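Local coordinates for protein HTH-type transcriptional regulator TreR (Bacillus subtilis, PDB 2OGG) that represses the trePA operon for trehalose use and, through the effector-binding domain that this chain represents, is able to bind trehalose-6-phosphate, at residues A[26-31]-A[119-124]; A[53-58]-A[100-105]; A[60-65]-A[128-133]. All coordinates share one frame; numbering follows the deposited sequence.

Contact 1 of 3, residues A[26-31]-A[119-124]; sequences QKQLRA and RNYVFL
The last turn of helix 23-29, which carries Q28, faces strand 119-124 and its Y121; R30, with positive phi, has already left the helical path. The polar link is a hydrogen bond from Y121 OH to Q28 OE1, 2.9 Å long. The hydroxyl stands above the plane of the amide, 42° out of it, and the C=O...O angle is 111°, so the bond is not aimed at a lone pair. A bend at chi2 folds the glutamine chain and brings its amide down to the phenol, whose ring also meets that of Y132 in the next strand. Farther up the same ring, the backbone oxygen of Q28 sits at the edge, in the ring plane, 3.5 Å from Y121 CE1, where the slightly positive aromatic hydrogens suit a carbonyl.

The R30 chain, extended from CG to NE, is long enough to span from the loop to F123 and carries NH1 to the edge of that ring, 3.7 Å from CE1; the guanidinium and ring planes are 57° apart, so this is no flat cation-pi stack. F123 in turn stacks on Y89 of the neighbouring strand. Glycerol, probably from the crystallisation liquor, lies beside R30 and is hydrogen-bonded to L29 O. R119 comes near with NE, 3.9 Å from Q28 NE2, but its polar end belongs to the sheet, in a salt bridge with E97 and a hydrogen bond to Y132.

One off-plane hydrogen bond, with ring edges set against a carbonyl and a guanidinium, makes this a polar surface junction between helix 23-29 and strand 114-124 of the UTRA domain.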
loop_
_atom_site.group_PDB
_atom_site.type_symbol
_atom_site.label_atom_id
_atom_site.label_comp_id
_atom_site.label_asym_id
_atom_site.label_seq_id
_atom_site.Cartn_x
_atom_site.Cartn_y
_atom_site.Cartn_z
ATOM N N GLN A 26 -25.496 10.530 -8.044
ATOM C CA GLN A 26 -26.054 10.209 -6.738
ATOM C C GLN A 26 -25.560 8.830 -6.223
ATOM O O GLN A 26 -25.061 8.722 -5.105
ATOM C CB GLN A 26 -27.580 10.305 -6.748
ATOM C CG GLN A 26 -28.074 11.739 -6.705
ATOM C CD GLN A 26 -29.515 11.876 -7.191
ATOM O OE1 GLN A 26 -30.443 11.326 -6.595
ATOM N NE2 GLN A 26 -29.702 12.602 -8.293
ATOM N N LYS A 27 -25.591 7.812 -7.079
ATOM C CA LYS A 27 -25.101 6.495 -6.693
ATOM C C LYS A 27 -23.567 6.452 -6.529
ATOM O O LYS A 27 -23.073 6.052 -5.478
ATOM C CB LYS A 27 -25.610 5.398 -7.641
ATOM C CG LYS A 27 -24.791 4.098 -7.565
ATOM C CD LYS A 27 -25.656 2.846 -7.360
ATOM C CE LYS A 27 -25.876 2.080 -8.657
ATOM N NZ LYS A 27 -24.582 1.712 -9.304
ATOM N N GLN A 28 -22.833 6.991 -7.502
ATOM C CA GLN A 28 -21.366 6.922 -7.506
ATOM C C GLN A 28 -20.712 7.726 -6.387
ATOM O O GLN A 28 -19.730 7.292 -5.792
ATOM C CB GLN A 28 -20.785 7.378 -8.852
ATOM C CG GLN A 28 -21.005 6.419 -10.010
ATOM C CD GLN A 28 -20.358 5.053 -9.819
ATOM O OE1 GLN A 28 -20.131 4.610 -8.701
ATOM N NE2 GLN A 28 -20.169 4.337 -10.915
ATOM N N LEU A 29 -21.298 8.867 -6.055
ATOM C CA LEU A 29 -20.691 9.795 -5.102
ATOM C C LEU A 29 -21.439 9.844 -3.777
ATOM O O LEU A 29 -21.095 10.625 -2.909
ATOM C CB LEU A 29 -20.679 11.185 -5.726
ATOM C CG LEU A 29 -19.668 12.219 -5.298
ATOM C CD1 LEU A 29 -18.276 11.640 -5.291
ATOM C CD2 LEU A 29 -19.760 13.368 -6.250
ATOM N N ARG A 30 -22.408 8.951 -3.602
ATOM C CA ARG A 30 -23.315 8.982 -2.457
ATOM C C ARG A 30 -23.775 10.395 -2.113
ATOM O O ARG A 30 -23.692 10.823 -0.967
ATOM C CB ARG A 30 -22.681 8.317 -1.241
ATOM C CG ARG A 30 -22.745 6.797 -1.238
ATOM C CD ARG A 30 -21.664 6.255 -0.291
ATOM N NE ARG A 30 -21.548 4.800 -0.364
ATOM C CZ ARG A 30 -20.474 4.110 0.030
ATOM N NH1 ARG A 30 -19.413 4.739 0.516
ATOM N NH2 ARG A 30 -20.457 2.792 -0.087
ATOM N N ALA A 31 -24.231 11.123 -3.125
ATOM C CA ALA A 31 -24.731 12.492 -2.964
ATOM C C ALA A 31 -26.264 12.543 -3.027
ATOM O O ALA A 31 -26.868 11.814 -3.819
ATOM C CB ALA A 31 -24.158 13.376 -4.061
ATOM N N ARG A 119 -11.794 3.571 -12.053
ATOM C CA ARG A 119 -12.659 4.315 -11.147
ATOM C C ARG A 119 -12.027 4.426 -9.786
ATOM O O ARG A 119 -11.688 3.423 -9.171
ATOM C CB ARG A 119 -14.004 3.637 -11.011
ATOM C CG ARG A 119 -14.897 3.881 -12.196
ATOM C CD ARG A 119 -16.218 3.179 -11.983
ATOM N NE ARG A 119 -17.124 3.368 -13.104
ATOM C CZ ARG A 119 -17.260 2.515 -14.112
ATOM N NH1 ARG A 119 -16.426 1.487 -14.263
ATOM N NH2 ARG A 119 -18.102 2.807 -15.070
ATOM N N ASN A 120 -12.145 5.608 -9.212
ATOM C CA ASN A 120 -11.440 5.917 -7.994
ATOM C C ASN A 120 -12.349 6.721 -7.064
ATOM O O ASN A 120 -13.012 7.659 -7.493
ATOM C CB ASN A 120 -10.210 6.717 -8.382
ATOM C CG ASN A 120 -9.268 6.898 -7.262
ATOM O OD1 ASN A 120 -9.143 6.042 -6.400
ATOM N ND2 ASN A 120 -8.465 7.933 -7.357
ATOM N N TYR A 121 -12.512 6.235 -5.847
ATOM C CA TYR A 121 -13.374 6.861 -4.853
ATOM C C TYR A 121 -12.526 7.360 -3.690
ATOM O O TYR A 121 -11.869 6.570 -3.018
ATOM C CB TYR A 121 -14.357 5.817 -4.349
ATOM C CG TYR A 121 -15.165 5.203 -5.464
ATOM C CD1 TYR A 121 -16.472 5.630 -5.723
ATOM C CD2 TYR A 121 -14.643 4.173 -6.245
ATOM C CE1 TYR A 121 -17.207 5.097 -6.769
ATOM C CE2 TYR A 121 -15.409 3.566 -7.234
ATOM C CZ TYR A 121 -16.664 4.082 -7.538
ATOM O OH TYR A 121 -17.438 3.498 -8.519
ATOM N N VAL A 122 -12.541 8.666 -3.445
ATOM C CA VAL A 122 -11.672 9.264 -2.430
ATOM C C VAL A 122 -12.496 9.657 -1.204
ATOM O O VAL A 122 -13.633 10.092 -1.350
ATOM C CB VAL A 122 -10.975 10.484 -3.016
ATOM C CG1 VAL A 122 -9.816 10.940 -2.154
ATOM C CG2 VAL A 122 -10.511 10.166 -4.400
ATOM N N PHE A 123 -12.051 9.221 -0.027
ATOM C CA PHE A 123 -12.787 9.412 1.227
ATOM C C PHE A 123 -12.011 10.358 2.172
ATOM O O PHE A 123 -10.779 10.486 2.076
ATOM C CB PHE A 123 -12.935 8.070 1.931
ATOM C CG PHE A 123 -13.825 7.095 1.226
ATOM C CD1 PHE A 123 -15.134 6.881 1.678
ATOM C CD2 PHE A 123 -13.320 6.291 0.200
ATOM C CE1 PHE A 123 -15.958 5.931 1.045
ATOM C CE2 PHE A 123 -14.124 5.360 -0.445
ATOM C CZ PHE A 123 -15.440 5.149 0.002
ATOM N N LEU A 124 -12.717 10.996 3.100
ATOM C CA LEU A 124 -12.063 11.917 4.028
ATOM C C LEU A 124 -11.775 11.258 5.377
ATOM O O LEU A 124 -12.303 10.193 5.695
ATOM C CB LEU A 124 -12.905 13.176 4.235
ATOM C CG LEU A 124 -13.483 13.849 2.992
ATOM C CD1 LEU A 124 -14.495 14.907 3.410
ATOM C CD2 LEU A 124 -12.378 14.481 2.186
#

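Contact 2 of 3, residues A[53-58]-A[100-105]; sequences LDKDYF and TDEDRE
K55 and E102 join strand 53-58, in the antiparallel sheet of the UTRA domain, to the short helix 101-106, which opens with a capping box. Their salt bridge is the polar bond across the contact: K55 NZ donates to E102 OE1 at 3.0 Å. The two chains approach from opposite directions, and the ammonium uses the syn lone pair of OE1, the side facing the other oxygen; OE2 lies farther off, 3.9 Å from NZ. A glutamate suits this place because its chain runs out fully, with chi1 (-178°) and chi2 (-172°) both near 180°, and so spans the gap between a helix and a strand whose axes stay 10.5 Å apart at their closest. The lysine meets it with a chain bent at chi3.

L53, two residues before K55 and facing the helix as it does, lays its CD2 methyl 3.6 Å from E102 OE1, crossing the glutamate at about a right angle. The same methyl comes 4.0 Å from D103 OD1. Leucine thus gives the charged pair an apolar flank, and I41 of the adjacent strand touches L53, K55 and E102 alike.

The second shell includes the helix start. D103 is held by a salt bridge to R136 of strand 129-138, which ties the first turn to the sheet a second time, and backbone bonds with R136 and E134 keep L53 and K55 in line with that same strand. T100 is the N-cap, its short hydroxyl chain well suited to folding back over the end of the helix: D103 N donates to T100 OG1 at 3.2 Å, and the box is completed by a weak bond, 3.4 Å, from T100 N to D103 OD2.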
loop_
_atom_site.group_PDB
_atom_site.type_symbol
_atom_site.label_atom_id
_atom_site.label_comp_id
_atom_site.label_asym_id
_atom_site.label_seq_id
_atom_site.Cartn_x
_atom_site.Cartn_y
_atom_site.Cartn_z
ATOM N N LEU A 53 -10.360 9.821 -21.481
ATOM C CA LEU A 53 -11.427 10.725 -21.085
ATOM C C LEU A 53 -11.536 10.709 -19.580
ATOM O O LEU A 53 -11.614 9.639 -18.985
ATOM C CB LEU A 53 -12.750 10.343 -21.733
ATOM C CG LEU A 53 -13.800 11.393 -21.398
ATOM C CD1 LEU A 53 -13.614 12.607 -22.293
ATOM C CD2 LEU A 53 -15.237 10.836 -21.419
ATOM N N ASP A 54 -11.285 11.859 -18.957
ATOM C CA ASP A 54 -11.246 11.953 -17.496
ATOM C C ASP A 54 -12.493 12.654 -16.968
ATOM O O ASP A 54 -12.782 13.786 -17.350
ATOM C CB ASP A 54 -10.009 12.722 -17.059
ATOM C CG ASP A 54 -8.758 11.851 -17.033
ATOM O OD1 ASP A 54 -8.870 10.685 -16.584
ATOM O OD2 ASP A 54 -7.643 12.351 -17.360
ATOM N N LYS A 55 -13.289 11.949 -16.184
ATOM C CA LYS A 55 -14.470 12.567 -15.557
ATOM C C LYS A 55 -14.296 12.706 -14.043
ATOM O O LYS A 55 -13.962 11.733 -13.369
ATOM C CB LYS A 55 -15.716 11.754 -15.908
ATOM C CG LYS A 55 -15.922 11.656 -17.422
ATOM C CD LYS A 55 -16.849 10.522 -17.850
ATOM C CE LYS A 55 -18.296 10.854 -17.501
ATOM N NZ LYS A 55 -19.269 9.989 -18.204
ATOM N N ASP A 56 -14.240 13.932 -13.546
ATOM C CA ASP A 56 -14.183 14.116 -12.099
ATOM C C ASP A 56 -15.502 14.678 -11.587
ATOM O O ASP A 56 -15.963 15.677 -12.129
ATOM C CB ASP A 56 -13.031 15.049 -11.701
ATOM C CG ASP A 56 -11.676 14.328 -11.632
ATOM O OD1 ASP A 56 -11.409 13.742 -10.557
ATOM O OD2 ASP A 56 -10.858 14.389 -12.609
ATOM N N TYR A 57 -15.839 14.299 -10.358
ATOM C CA TYR A 57 -17.032 14.764 -9.655
ATOM C C TYR A 57 -16.713 14.872 -8.155
ATOM O O TYR A 57 -16.357 13.876 -7.532
ATOM C CB TYR A 57 -18.150 13.734 -9.820
ATOM C CG TYR A 57 -18.593 13.556 -11.247
ATOM C CD1 TYR A 57 -19.597 14.356 -11.792
ATOM C CD2 TYR A 57 -18.068 12.544 -12.034
ATOM C CE1 TYR A 57 -20.000 14.191 -13.087
ATOM C CE2 TYR A 57 -18.352 12.476 -13.350
ATOM C CZ TYR A 57 -19.383 13.240 -13.862
ATOM O OH TYR A 57 -19.740 13.101 -15.187
ATOM N N PHE A 58 -16.886 16.052 -7.560
ATOM C CA PHE A 58 -16.670 16.212 -6.135
ATOM C C PHE A 58 -17.535 17.317 -5.550
ATOM O O PHE A 58 -18.148 18.087 -6.299
ATOM C CB PHE A 58 -15.194 16.441 -5.839
ATOM C CG PHE A 58 -14.589 17.527 -6.660
ATOM C CD1 PHE A 58 -14.135 17.268 -7.921
ATOM C CD2 PHE A 58 -14.629 18.834 -6.226
ATOM C CE1 PHE A 58 -13.619 18.276 -8.698
ATOM C CE2 PHE A 58 -14.095 19.850 -6.991
ATOM C CZ PHE A 58 -13.562 19.567 -8.218
ATOM N N THR A 100 -18.705 4.006 -25.306
ATOM C CA THR A 100 -20.030 4.619 -25.289
ATOM C C THR A 100 -20.079 5.706 -26.357
ATOM O O THR A 100 -19.042 6.084 -26.898
ATOM C CB THR A 100 -20.229 5.310 -23.944
ATOM O OG1 THR A 100 -19.196 6.276 -23.801
ATOM C CG2 THR A 100 -20.141 4.301 -22.789
ATOM N N ASP A 101 -21.241 6.326 -26.548
ATOM C CA ASP A 101 -21.331 7.422 -27.516
ATOM C C ASP A 101 -20.445 8.609 -27.103
ATOM O O ASP A 101 -19.642 9.097 -27.892
ATOM C CB ASP A 101 -22.782 7.847 -27.753
ATOM C CG ASP A 101 -23.687 6.668 -28.069
ATOM O OD1 ASP A 101 -23.708 5.725 -27.254
ATOM O OD2 ASP A 101 -24.354 6.658 -29.133
ATOM N N GLU A 102 -20.430 8.921 -25.816
ATOM C CA GLU A 102 -19.600 10.010 -25.335
ATOM C C GLU A 102 -18.115 9.796 -25.665
ATOM O O GLU A 102 -17.415 10.722 -26.096
ATOM C CB GLU A 102 -19.810 10.198 -23.842
ATOM C CG GLU A 102 -19.018 11.343 -23.266
ATOM C CD GLU A 102 -19.098 11.361 -21.762
ATOM O OE1 GLU A 102 -18.835 10.294 -21.161
ATOM O OE2 GLU A 102 -19.530 12.398 -21.199
ATOM N N ASP A 103 -17.665 8.553 -25.515
ATOM C CA ASP A 103 -16.306 8.139 -25.890
ATOM C C ASP A 103 -15.971 8.378 -27.386
ATOM O O ASP A 103 -14.835 8.673 -27.741
ATOM C CB ASP A 103 -16.092 6.650 -25.541
ATOM C CG ASP A 103 -16.014 6.391 -24.024
ATOM O OD1 ASP A 103 -15.897 7.368 -23.251
ATOM O OD2 ASP A 103 -16.046 5.203 -23.610
ATOM N N ARG A 104 -16.927 8.178 -28.274
ATOM C CA ARG A 104 -16.610 8.263 -29.687
ATOM C C ARG A 104 -16.660 9.689 -30.215
ATOM O O ARG A 104 -15.948 10.039 -31.158
ATOM C CB ARG A 104 -17.516 7.340 -30.488
ATOM C CG ARG A 104 -17.427 5.907 -30.024
ATOM C CD ARG A 104 -18.244 4.986 -30.901
ATOM N NE ARG A 104 -17.385 3.932 -31.429
ATOM C CZ ARG A 104 -17.273 2.712 -30.914
ATOM N NH1 ARG A 104 -18.084 2.319 -29.933
ATOM N NH2 ARG A 104 -16.391 1.862 -31.434
ATOM N N GLU A 105 -17.460 10.531 -29.569
ATOM C CA GLU A 105 -17.514 11.940 -29.936
ATOM C C GLU A 105 -16.207 12.607 -29.563
ATOM O O GLU A 105 -15.639 13.347 -30.355
ATOM C CB GLU A 105 -18.625 12.653 -29.182
ATOM C CG GLU A 105 -19.981 12.531 -29.785
ATOM C CD GLU A 105 -20.866 13.637 -29.296
ATOM O OE1 GLU A 105 -20.452 14.311 -28.321
ATOM O OE2 GLU A 105 -21.885 13.927 -29.968
#

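Contact 3 of 3, residues A[60-65]-A[128-133]; sequences RKHVPH and SLFQYT
The ring of F130 is met by two consecutive residues, H62 and V63, of the loop that follows strand 49-59. The imidazole and the phenyl ring stand almost perpendicular, their planes at 86° and their centroids 5.9 Å apart, but the offset is oblique, and the pair is neither a stack nor an edge-to-face contact. The closest touch is made by the histidine's methylene: H62 CB lies 3.6 Å from F130 CE1. With CG beside the backbone N (chi1 -74°), the imidazole leans along the CD1 side of the phenyl ring, where ND1 is 4.1 Å from CD1. The histidine also packs on L124 and on L83 of helix 75-83, an apolar setting that suits its carbon atoms. V63 comes from another direction. It crosses F130 at about a right angle and sets its CG2 methyl at the ring's edge, near the ring plane, 3.8 Å from CZ. A branched residue suits this place, for while CG2 takes the far end of the ring, the valine side chain also packs on F58 and on Y78 of helix 75-83.

The strand is irregular exactly here. A classic beta bulge sets F130 and Q131 opposite the single residue V122 of strand 114-124, and both have backbone hydrogen bonds with it; the backbone of F130 departs from extended values (psi -29°), as at the first position of such a bulge. Around the phenyl ring, F58, L124 and I79 supply further apolar neighbours, so the ring lies between sheet and helix.

No hydrogen bond passes between loop 60-65 and strand 128-133. Although H62 is partly exposed, it gives its methylene to the apolar side, and with no directional bond the contact rests on shape and carbon packing.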
loop_
_atom_site.group_PDB
_atom_site.type_symbol
_atom_site.label_atom_id
_atom_site.label_comp_id
_atom_site.label_asym_id
_atom_site.label_seq_id
_atom_site.Cartn_x
_atom_site.Cartn_y
_atom_site.Cartn_z
ATOM N N ARG A 60 -18.987 20.534 -3.851
ATOM C CA ARG A 60 -18.622 21.910 -3.699
ATOM C C ARG A 60 -18.475 22.259 -2.221
ATOM O O ARG A 60 -17.714 23.137 -1.861
ATOM C CB ARG A 60 -19.658 22.794 -4.345
ATOM C CG ARG A 60 -19.584 24.232 -3.882
ATOM C CD ARG A 60 -20.939 24.848 -4.005
ATOM N NE ARG A 60 -20.996 26.085 -3.266
ATOM C CZ ARG A 60 -21.025 26.164 -1.942
ATOM N NH1 ARG A 60 -21.191 25.072 -1.200
ATOM N NH2 ARG A 60 -21.045 27.359 -1.376
ATOM N N LYS A 61 -19.185 21.556 -1.357
ATOM C CA LYS A 61 -19.156 21.899 0.064
ATOM C C LYS A 61 -17.757 21.781 0.641
ATOM O O LYS A 61 -17.351 22.591 1.438
ATOM C CB LYS A 61 -20.147 21.038 0.833
ATOM C CG LYS A 61 -19.692 20.611 2.210
ATOM C CD LYS A 61 -20.677 19.560 2.731
ATOM C CE LYS A 61 -21.180 18.670 1.570
ATOM N NZ LYS A 61 -22.506 18.049 1.845
ATOM N N HIS A 62 -16.960 20.909 0.048
ATOM C CA HIS A 62 -15.581 20.734 0.462
ATOM C C HIS A 62 -14.536 21.501 -0.367
ATOM O O HIS A 62 -13.489 21.897 0.181
ATOM C CB HIS A 62 -15.247 19.241 0.611
ATOM C CG HIS A 62 -15.846 18.619 1.839
ATOM N ND1 HIS A 62 -16.902 17.724 1.781
ATOM C CD2 HIS A 62 -15.626 18.871 3.163
ATOM C CE1 HIS A 62 -17.295 17.446 3.015
ATOM N NE2 HIS A 62 -16.555 18.145 3.867
ATOM N N VAL A 63 -14.910 21.842 -1.609
ATOM C CA VAL A 63 -14.065 22.582 -2.573
ATOM C C VAL A 63 -14.866 23.723 -3.236
ATOM O O VAL A 63 -15.452 23.556 -4.306
ATOM C CB VAL A 63 -13.484 21.630 -3.640
ATOM C CG1 VAL A 63 -12.627 22.367 -4.635
ATOM C CG2 VAL A 63 -12.673 20.545 -2.945
ATOM N N PRO A 64 -15.082 24.800 -2.481
ATOM C CA PRO A 64 -16.059 25.790 -2.900
ATOM C C PRO A 64 -15.684 26.565 -4.154
ATOM O O PRO A 64 -16.519 27.275 -4.709
ATOM C CB PRO A 64 -16.139 26.742 -1.691
ATOM C CG PRO A 64 -15.012 26.347 -0.777
ATOM C CD PRO A 64 -14.752 24.914 -1.054
ATOM N N HIS A 65 -14.423 26.522 -4.533
ATOM C CA HIS A 65 -13.939 27.434 -5.545
ATOM C C HIS A 65 -13.213 26.619 -6.581
ATOM O O HIS A 65 -12.511 25.649 -6.254
ATOM C CB HIS A 65 -12.949 28.423 -4.939
ATOM C CG HIS A 65 -13.553 29.367 -3.942
ATOM N ND1 HIS A 65 -12.870 29.812 -2.830
ATOM C CD2 HIS A 65 -14.795 29.905 -3.858
ATOM C CE1 HIS A 65 -13.654 30.601 -2.117
ATOM N NE2 HIS A 65 -14.810 30.717 -2.748
ATOM N N SER A 128 -16.462 10.203 5.006
ATOM C CA SER A 128 -17.364 10.457 3.892
ATOM C C SER A 128 -16.704 10.341 2.511
ATOM O O SER A 128 -15.512 10.555 2.360
ATOM C CB SER A 128 -17.992 11.833 4.056
ATOM O OG SER A 128 -16.996 12.740 4.488
ATOM N N LEU A 129 -17.466 9.804 1.563
ATOM C CA LEU A 129 -17.061 9.719 0.177
ATOM C C LEU A 129 -17.137 11.142 -0.311
ATOM O O LEU A 129 -18.177 11.758 -0.245
ATOM C CB LEU A 129 -18.063 8.871 -0.604
ATOM C CG LEU A 129 -17.853 8.738 -2.113
ATOM C CD1 LEU A 129 -16.396 8.593 -2.463
ATOM C CD2 LEU A 129 -18.655 7.551 -2.658
ATOM N N PHE A 130 -16.023 11.678 -0.775
ATOM C CA PHE A 130 -15.968 13.086 -1.127
ATOM C C PHE A 130 -15.756 13.330 -2.618
ATOM O O PHE A 130 -16.140 14.372 -3.126
ATOM C CB PHE A 130 -14.849 13.730 -0.317
ATOM C CG PHE A 130 -14.100 14.775 -1.058
ATOM C CD1 PHE A 130 -14.630 16.055 -1.217
ATOM C CD2 PHE A 130 -12.858 14.500 -1.571
ATOM C CE1 PHE A 130 -13.961 17.024 -1.955
ATOM C CE2 PHE A 130 -12.148 15.483 -2.264
ATOM C CZ PHE A 130 -12.714 16.747 -2.466
ATOM N N GLN A 131 -15.088 12.401 -3.304
ATOM C CA GLN A 131 -14.792 12.549 -4.741
ATOM C C GLN A 131 -14.938 11.261 -5.550
ATOM O O GLN A 131 -14.649 10.168 -5.065
ATOM C CB GLN A 131 -13.378 13.062 -4.911
ATOM C CG GLN A 131 -12.894 13.042 -6.354
ATOM C CD GLN A 131 -11.524 13.630 -6.457
ATOM O OE1 GLN A 131 -10.919 13.959 -5.433
ATOM N NE2 GLN A 131 -11.104 13.953 -7.683
ATOM N N TYR A 132 -15.328 11.389 -6.812
ATOM C CA TYR A 132 -15.388 10.230 -7.676
ATOM C C TYR A 132 -14.788 10.543 -9.040
ATOM O O TYR A 132 -15.145 11.533 -9.661
ATOM C CB TYR A 132 -16.809 9.715 -7.798
ATOM C CG TYR A 132 -17.043 8.839 -9.021
ATOM C CD1 TYR A 132 -16.749 7.479 -9.012
ATOM C CD2 TYR A 132 -17.633 9.353 -10.153
ATOM C CE1 TYR A 132 -16.892 6.704 -10.163
ATOM C CE2 TYR A 132 -17.836 8.569 -11.299
ATOM C CZ TYR A 132 -17.449 7.257 -11.309
ATOM O OH TYR A 132 -17.707 6.478 -12.444
ATOM N N THR A 133 -13.854 9.702 -9.487
ATOM C CA THR A 133 -13.178 9.889 -10.759
ATOM C C THR A 133 -13.346 8.660 -11.634
ATOM O O THR A 133 -13.438 7.541 -11.139
ATOM C CB THR A 133 -11.701 10.170 -10.526
ATOM O OG1 THR A 133 -11.590 11.258 -9.604
ATOM C CG2 THR A 133 -10.993 10.568 -11.820
#

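All three contacts reach the same antiparallel sheet. Contact 3 is the buried one and is largely apolar, a phenyl ring against loop residues; contact 1 lies at the surface and relies on a hydrogen bond and aromatic edges; contact 2 is partly buried and held by a salt bridge. Contacts 1 and 3 use neighbouring strands, 114-124 and 129-138, joined where V122 O meets F130 N at 2.9 Å. Strand 129-138 also borders strand 49-59 of contact 2, where Y57 O is paired with Y132 N, and D56 OD1 with T133 OG1. Contacts 2 and 3 sit on opposite sides of the chain's centre, and L29 of segment 26-31 packs against the backbone of Y57 in segment 53-58.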